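Local coordinates for protein aspartate--tRNA(Asp/Asn) ligase (Thermus thermophilus, PDB 1N9W) that attaches L-aspartate to both tRNA(Asp) and tRNA(Asn) with similar efficiency, first activating the amino acid with ATP to form aspartyl-adenylate, at residues V43-T47 with E76-V82; M1-V5 with V16-G20; K126-A130 with E244-A249. The contacts are given in a common frame with arbitrary orientation. Residues are numbered along the deposited sequence.

Contact 1: V43-T47 with E76-V82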
# COMPACT_ATOMS: atom_id res chain seq x y z
N VAL B 43 25.87 -8.25 -15.11
CA VAL B 43 26.84 -9.31 -15.27
C VAL B 43 27.45 -9.28 -16.68
O VAL B 43 26.76 -8.97 -17.66
CB VAL B 43 26.21 -10.71 -15.02
CG1 VAL B 43 25.15 -11.03 -16.09
CG2 VAL B 43 27.30 -11.77 -15.00
N GLN B 44 28.74 -9.58 -16.76
CA GLN B 44 29.45 -9.61 -18.02
C GLN B 44 29.11 -10.93 -18.70
O GLN B 44 29.08 -11.99 -18.06
CB GLN B 44 30.98 -9.50 -17.81
CG GLN B 44 31.79 -9.45 -19.13
CD GLN B 44 33.29 -9.16 -18.94
OE1 GLN B 44 34.10 -10.08 -18.72
NE2 GLN B 44 33.65 -7.88 -19.02
N VAL B 45 28.82 -10.87 -19.99
CA VAL B 45 28.50 -12.06 -20.75
C VAL B 45 29.51 -12.06 -21.87
O VAL B 45 29.77 -11.03 -22.48
CB VAL B 45 27.05 -12.00 -21.31
CG1 VAL B 45 26.82 -13.13 -22.30
CG2 VAL B 45 26.05 -12.12 -20.17
N VAL B 46 30.11 -13.22 -22.12
CA VAL B 46 31.10 -13.33 -23.17
C VAL B 46 30.58 -14.22 -24.29
O VAL B 46 30.16 -15.36 -24.06
CB VAL B 46 32.45 -13.90 -22.64
CG1 VAL B 46 33.48 -13.93 -23.77
CG2 VAL B 46 32.97 -13.06 -21.49
N THR B 47 30.59 -13.68 -25.50
CA THR B 47 30.15 -14.42 -26.65
C THR B 47 31.08 -14.04 -27.81
O THR B 47 32.20 -13.58 -27.56
CB THR B 47 28.65 -14.08 -26.96
OG1 THR B 47 28.16 -14.93 -28.01
CG2 THR B 47 28.49 -12.62 -27.37
N GLU B 76 31.43 -14.01 -14.43
CA GLU B 76 31.28 -13.88 -15.86
C GLU B 76 30.46 -15.06 -16.39
O GLU B 76 30.48 -16.15 -15.82
CB GLU B 76 32.68 -13.83 -16.48
CG GLU B 76 32.84 -14.43 -17.84
CD GLU B 76 34.26 -14.21 -18.40
OE1 GLU B 76 34.76 -13.07 -18.30
OE2 GLU B 76 34.84 -15.15 -18.95
N VAL B 77 29.69 -14.83 -17.46
CA VAL B 77 28.94 -15.93 -18.04
C VAL B 77 29.40 -16.10 -19.48
O VAL B 77 29.28 -15.18 -20.29
CB VAL B 77 27.42 -15.69 -18.04
CG1 VAL B 77 26.73 -16.82 -18.81
CG2 VAL B 77 26.87 -15.64 -16.62
N GLN B 78 29.95 -17.26 -19.80
CA GLN B 78 30.38 -17.53 -21.16
C GLN B 78 29.16 -18.10 -21.89
O GLN B 78 28.74 -19.23 -21.66
CB GLN B 78 31.59 -18.50 -21.14
CG GLN B 78 32.97 -17.77 -21.05
CD GLN B 78 34.07 -18.55 -20.33
OE1 GLN B 78 34.32 -19.72 -20.62
NE2 GLN B 78 34.75 -17.89 -19.39
N ALA B 79 28.57 -17.28 -22.76
CA ALA B 79 27.36 -17.66 -23.49
C ALA B 79 27.46 -18.82 -24.46
O ALA B 79 28.38 -18.90 -25.29
CB ALA B 79 26.81 -16.43 -24.22
N LYS B 80 26.50 -19.73 -24.36
CA LYS B 80 26.43 -20.88 -25.25
C LYS B 80 25.33 -20.48 -26.25
O LYS B 80 25.28 -20.96 -27.39
CB LYS B 80 25.99 -22.13 -24.48
CG LYS B 80 26.66 -22.31 -23.13
CD LYS B 80 28.07 -22.88 -23.23
CE LYS B 80 28.03 -24.36 -23.56
NZ LYS B 80 29.41 -24.93 -23.61
N GLU B 81 24.46 -19.58 -25.81
CA GLU B 81 23.36 -19.13 -26.65
C GLU B 81 22.88 -17.74 -26.23
O GLU B 81 22.80 -17.44 -25.05
CB GLU B 81 22.21 -20.15 -26.55
CG GLU B 81 20.87 -19.70 -27.10
CD GLU B 81 19.82 -20.83 -27.09
OE1 GLU B 81 19.88 -21.70 -26.19
OE2 GLU B 81 18.94 -20.82 -27.97
N VAL B 82 22.58 -16.91 -27.22
CA VAL B 82 22.08 -15.58 -26.94
C VAL B 82 20.83 -15.38 -27.81
O VAL B 82 20.90 -15.49 -29.03
CB VAL B 82 23.16 -14.49 -27.24
CG1 VAL B 82 22.59 -13.10 -27.00
CG2 VAL B 82 24.37 -14.71 -26.34
O HOH W 1 28.03 -17.51 -27.69
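Parallel pairing is the unusual feature here: the axes of 43-47 and 76-79 run the same way, 26° apart in direction and 4.6 Å at closest approach, whereas the other strand pairs of this sheet are antiparallel. This is the parallel closure between the third and fifth strands of the OB-fold barrel, the module that reads the anticodon in aspartyl-tRNA synthetases of this class. Three backbone hydrogen bonds fix the register: V77 N to Q44 O (3.0 Å), V46 N to V77 O (2.8 Å) and A79 N to V46 O (2.8 Å). They set V45 beside V77 and V46 beside Q78.

V45 and V77 face the barrel interior. V45 CG1 meets A79 CB at 3.8 Å and V43 CG2 meets V77 CG2 at 4.2 Å, in a core that L18 and V61 help to fill. The opposite face carries Q44, V46, E76 and Q78 and is probably turned to the RNA, since Q44 and E76 are sites of interaction with tRNA. V46 CG2 packs 3.5 Å from E76 CD, and the E76 carboxylate has two partners: OE2 accepts from Q78 NE2 (2.8 Å) and OE1 is hydrogen-bonded to N68, a further tRNA site.

Beyond A79 the chain turns a corner at K80; against strand 58-67, K80 and E81 both face R62, a classic beta bulge, and E81 forms a salt bridge with R62. At the end of the parallel pair one water bridges the two strands, 2.6 Å from T47 OG1 and donating to A79 O at 2.8 Å.

Contact 2: M1-V5 with V16-G20; sequences MRVLV and VELLG
R2 NH2 donates to L19 O at 2.7 Å and V3 N to E17 O at 2.9 Å, nearly linear at 172°; a weak hydrogen bond runs from E17 N to M1 O (3.3 Å). Residues 1-5 are thus a lead-in without a regular strand of its own, laid along the first OB-fold strand, 15-28, through a single bridge, R2 with E17, CA atoms 4.7 Å apart; they cover that strand near the second subunit, where L19 (m, t) packs on F223 of that subunit. R2 (-77/128) and V3 (-120/136) are extended, as are 16-19 (phi -116 to -134, psi 131 to 169). The R2 side chain, chi1 t, chi2 -97°, chi3 t, runs along the strand, L19 CD1 over one guanidinium face. A water accepts from L19 N (3.0 Å) and weakly from R2 NE (2.9 Å), lying 2.6 Å from V3 O. E17 (t, t) forms a salt bridge with R60. Toward the core, V3 O lies 3.4 Å from L18 CD2 (L18 m, t), and V3 (t) sets CG2 3.8 Å from V16 CB.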
# COMPACT_ATOMS: atom_id res chain seq x y z
N MET B 1 17.40 -23.53 -15.51
CA MET B 1 16.67 -22.65 -14.54
C MET B 1 17.16 -21.20 -14.66
O MET B 1 18.35 -20.95 -14.86
CB MET B 1 16.89 -23.12 -13.10
CG MET B 1 18.31 -22.84 -12.57
SD MET B 1 18.56 -23.24 -10.82
CE MET B 1 18.13 -21.66 -10.03
N ARG B 2 16.23 -20.26 -14.50
CA ARG B 2 16.57 -18.85 -14.58
C ARG B 2 17.24 -18.42 -13.28
O ARG B 2 16.72 -18.66 -12.19
CB ARG B 2 15.33 -18.00 -14.85
CG ARG B 2 15.63 -16.59 -15.39
CD ARG B 2 15.63 -15.50 -14.30
NE ARG B 2 15.99 -14.18 -14.84
CZ ARG B 2 15.43 -13.03 -14.46
NH1 ARG B 2 14.48 -13.02 -13.54
NH2 ARG B 2 15.83 -11.88 -15.00
N VAL B 3 18.41 -17.79 -13.41
CA VAL B 3 19.16 -17.31 -12.25
C VAL B 3 19.37 -15.80 -12.35
O VAL B 3 19.69 -15.27 -13.41
CB VAL B 3 20.57 -17.99 -12.17
CG1 VAL B 3 21.29 -17.53 -10.92
CG2 VAL B 3 20.42 -19.51 -12.19
N LEU B 4 19.17 -15.11 -11.23
CA LEU B 4 19.36 -13.67 -11.16
C LEU B 4 20.85 -13.38 -10.98
O LEU B 4 21.59 -14.21 -10.45
CB LEU B 4 18.59 -13.10 -9.97
CG LEU B 4 17.09 -12.90 -10.16
CD1 LEU B 4 16.39 -12.70 -8.80
CD2 LEU B 4 16.89 -11.67 -11.04
N VAL B 5 21.27 -12.20 -11.41
CA VAL B 5 22.66 -11.79 -11.28
C VAL B 5 23.18 -11.90 -9.83
O VAL B 5 24.31 -12.31 -9.60
CB VAL B 5 22.86 -10.35 -11.80
CG1 VAL B 5 24.27 -9.84 -11.46
CG2 VAL B 5 22.62 -10.31 -13.31
N VAL B 16 23.74 -21.68 -16.58
CA VAL B 16 22.57 -20.97 -16.07
C VAL B 16 21.86 -20.21 -17.19
O VAL B 16 22.38 -20.09 -18.31
CB VAL B 16 22.95 -19.96 -14.95
CG1 VAL B 16 23.73 -20.65 -13.85
CG2 VAL B 16 23.74 -18.79 -15.52
N GLU B 17 20.67 -19.73 -16.89
CA GLU B 17 19.90 -18.96 -17.87
C GLU B 17 19.66 -17.58 -17.30
O GLU B 17 19.25 -17.45 -16.15
CB GLU B 17 18.56 -19.64 -18.16
CG GLU B 17 17.84 -19.04 -19.35
CD GLU B 17 16.59 -19.79 -19.74
OE1 GLU B 17 15.52 -19.52 -19.14
OE2 GLU B 17 16.67 -20.66 -20.65
N LEU B 18 19.95 -16.54 -18.08
CA LEU B 18 19.76 -15.17 -17.61
C LEU B 18 18.69 -14.48 -18.46
O LEU B 18 18.49 -14.83 -19.63
CB LEU B 18 21.07 -14.39 -17.73
CG LEU B 18 22.33 -14.94 -17.02
CD1 LEU B 18 23.57 -14.33 -17.63
CD2 LEU B 18 22.26 -14.64 -15.53
N LEU B 19 17.98 -13.53 -17.86
CA LEU B 19 16.97 -12.74 -18.56
C LEU B 19 17.27 -11.31 -18.13
O LEU B 19 17.49 -11.06 -16.94
CB LEU B 19 15.54 -13.12 -18.15
CG LEU B 19 15.10 -14.55 -18.48
CD1 LEU B 19 13.70 -14.82 -17.92
CD2 LEU B 19 15.12 -14.74 -20.00
N GLY B 20 17.33 -10.39 -19.08
CA GLY B 20 17.62 -9.00 -18.73
C GLY B 20 17.73 -8.10 -19.95
O GLY B 20 17.20 -8.43 -21.01
O HOH W 2 18.75 -13.33 -14.95

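Contact 3: K126-A130 with E244-A249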
# COMPACT_ATOMS: atom_id res chain seq x y z
N LYS B 126 13.42 1.54 -5.17
CA LYS B 126 13.49 0.20 -4.59
C LYS B 126 13.59 0.35 -3.07
O LYS B 126 12.96 -0.38 -2.31
CB LYS B 126 14.71 -0.54 -5.14
CG LYS B 126 14.91 -1.96 -4.65
CD LYS B 126 13.76 -2.86 -5.05
CE LYS B 126 14.05 -4.32 -4.70
NZ LYS B 126 12.81 -5.17 -4.83
N VAL B 127 14.38 1.33 -2.64
CA VAL B 127 14.55 1.59 -1.22
C VAL B 127 13.24 2.11 -0.64
O VAL B 127 12.84 1.72 0.45
CB VAL B 127 15.72 2.59 -0.99
CG1 VAL B 127 15.78 3.02 0.47
CG2 VAL B 127 17.05 1.93 -1.38
N GLN B 128 12.56 2.98 -1.38
CA GLN B 128 11.29 3.53 -0.91
C GLN B 128 10.25 2.42 -0.70
O GLN B 128 9.49 2.46 0.26
CB GLN B 128 10.73 4.53 -1.91
CG GLN B 128 9.47 5.22 -1.42
CD GLN B 128 8.94 6.21 -2.43
OE1 GLN B 128 8.11 5.87 -3.28
NE2 GLN B 128 9.43 7.44 -2.37
N ALA B 129 10.22 1.45 -1.61
CA ALA B 129 9.27 0.36 -1.50
C ALA B 129 9.58 -0.42 -0.24
O ALA B 129 8.68 -0.91 0.45
CB ALA B 129 9.36 -0.56 -2.72
N ALA B 130 10.86 -0.53 0.09
CA ALA B 130 11.23 -1.25 1.31
C ALA B 130 10.76 -0.45 2.53
O ALA B 130 10.13 -1.02 3.42
CB ALA B 130 12.74 -1.49 1.34
N GLU B 244 14.09 -2.56 7.49
CA GLU B 244 13.56 -3.26 6.33
C GLU B 244 14.39 -2.94 5.09
O GLU B 244 14.75 -3.84 4.34
CB GLU B 244 12.10 -2.86 6.12
CG GLU B 244 11.34 -3.64 5.05
CD GLU B 244 11.39 -5.15 5.26
OE1 GLU B 244 11.47 -5.59 6.42
OE2 GLU B 244 11.33 -5.89 4.25
N ALA B 245 14.69 -1.66 4.90
CA ALA B 245 15.47 -1.20 3.76
C ALA B 245 16.86 -1.79 3.80
O ALA B 245 17.40 -2.22 2.79
CB ALA B 245 15.57 0.32 3.79
N LEU B 246 17.43 -1.81 5.00
CA LEU B 246 18.77 -2.36 5.18
C LEU B 246 18.79 -3.86 4.86
O LEU B 246 19.74 -4.34 4.25
CB LEU B 246 19.23 -2.10 6.62
CG LEU B 246 20.65 -1.61 6.85
CD1 LEU B 246 20.93 -0.33 6.06
CD2 LEU B 246 20.83 -1.36 8.33
N ASN B 247 17.75 -4.59 5.26
CA ASN B 247 17.71 -6.02 5.01
C ASN B 247 17.24 -6.44 3.62
O ASN B 247 17.73 -7.42 3.08
CB ASN B 247 16.84 -6.72 6.06
CG ASN B 247 17.41 -6.60 7.46
OD1 ASN B 247 18.62 -6.44 7.65
ND2 ASN B 247 16.54 -6.70 8.47
N THR B 248 16.29 -5.71 3.04
CA THR B 248 15.79 -6.08 1.73
C THR B 248 16.29 -5.22 0.56
O THR B 248 16.10 -5.58 -0.59
CB THR B 248 14.24 -6.14 1.72
OG1 THR B 248 13.70 -4.85 1.99
CG2 THR B 248 13.75 -7.13 2.79
N ALA B 249 16.93 -4.09 0.86
CA ALA B 249 17.45 -3.22 -0.20
C ALA B 249 18.89 -2.80 0.08
O ALA B 249 19.31 -1.68 -0.24
CB ALA B 249 16.56 -1.98 -0.36
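Helix 227-248 meets helix 119-141 in its last turn; the axes of segments 126-130 and 244-248 cross at 124° and come within 8.7 Å. E244 comes first: its CG lies 3.3 Å from A130 O, while its carboxylate reaches on to R133 and R137 of the same partner helix in long, weak ion pairs. A245 follows with the closest CA pair of the two segments, A245 CA to A130 CA at 4.9 Å. A130 CB fits against A245 CA at 3.7 Å, and V127 CG1 touches A245 CB at 4.3 Å.

One turn later T248 directs CB toward helix 119-141. Its OG1 sits 3.6 Å from A130 CB and donates back to E244 O at 2.8 Å, a carbonyl that also accepts T248 N at 2.7 Å. A249 leaves helical geometry (-133/34), although its N still donates to A245 O at 2.7 Å, and it stands at the N-cap position of helix 250-255. Its methyl closes the contact, CB being 4.1 Å from V127 CG2, 4.2 Å from A130 CB and 4.4 Å from K126 O.

Helix 119-141 and the strand after it probably correspond to motif 1 of class II synthetases, the dimerisation element: K126 packs on F190 of the second subunit and A129 on E146 of that subunit. V127 also touches L402 of helix 394-402, whose first residues are predicted to bind ATP. Between the two segments the contact is essentially apolar. Its small alanine methyls permit the close backbone approach, the T248 hydroxyl is satisfied within its own helix by E244 O, and the E244 carboxylate is turned to R133 and R137.

In the fold
Contact 2 comes first along the chain, then contact 1, then contact 3, each closing before the next opens. Contacts 1 and 2 are neighbours, centres 11 Å apart, and both reach the OB-fold barrel sheet; they share one core, where L18 CD1 packs 3.7 Å from V77 CG2 and V43 CG1 lies 3.8 Å from V5 CG2. Contact 3 belongs to the class II catalytic domain, its centre 30 Å from that of contact 1 and 23 Å from that of contact 2. Contacts 2 and 3 both touch the second subunit, so tRNA-recognition and catalytic domains alike meet the dimer partner, while contact 1 carries tRNA-interacting residues.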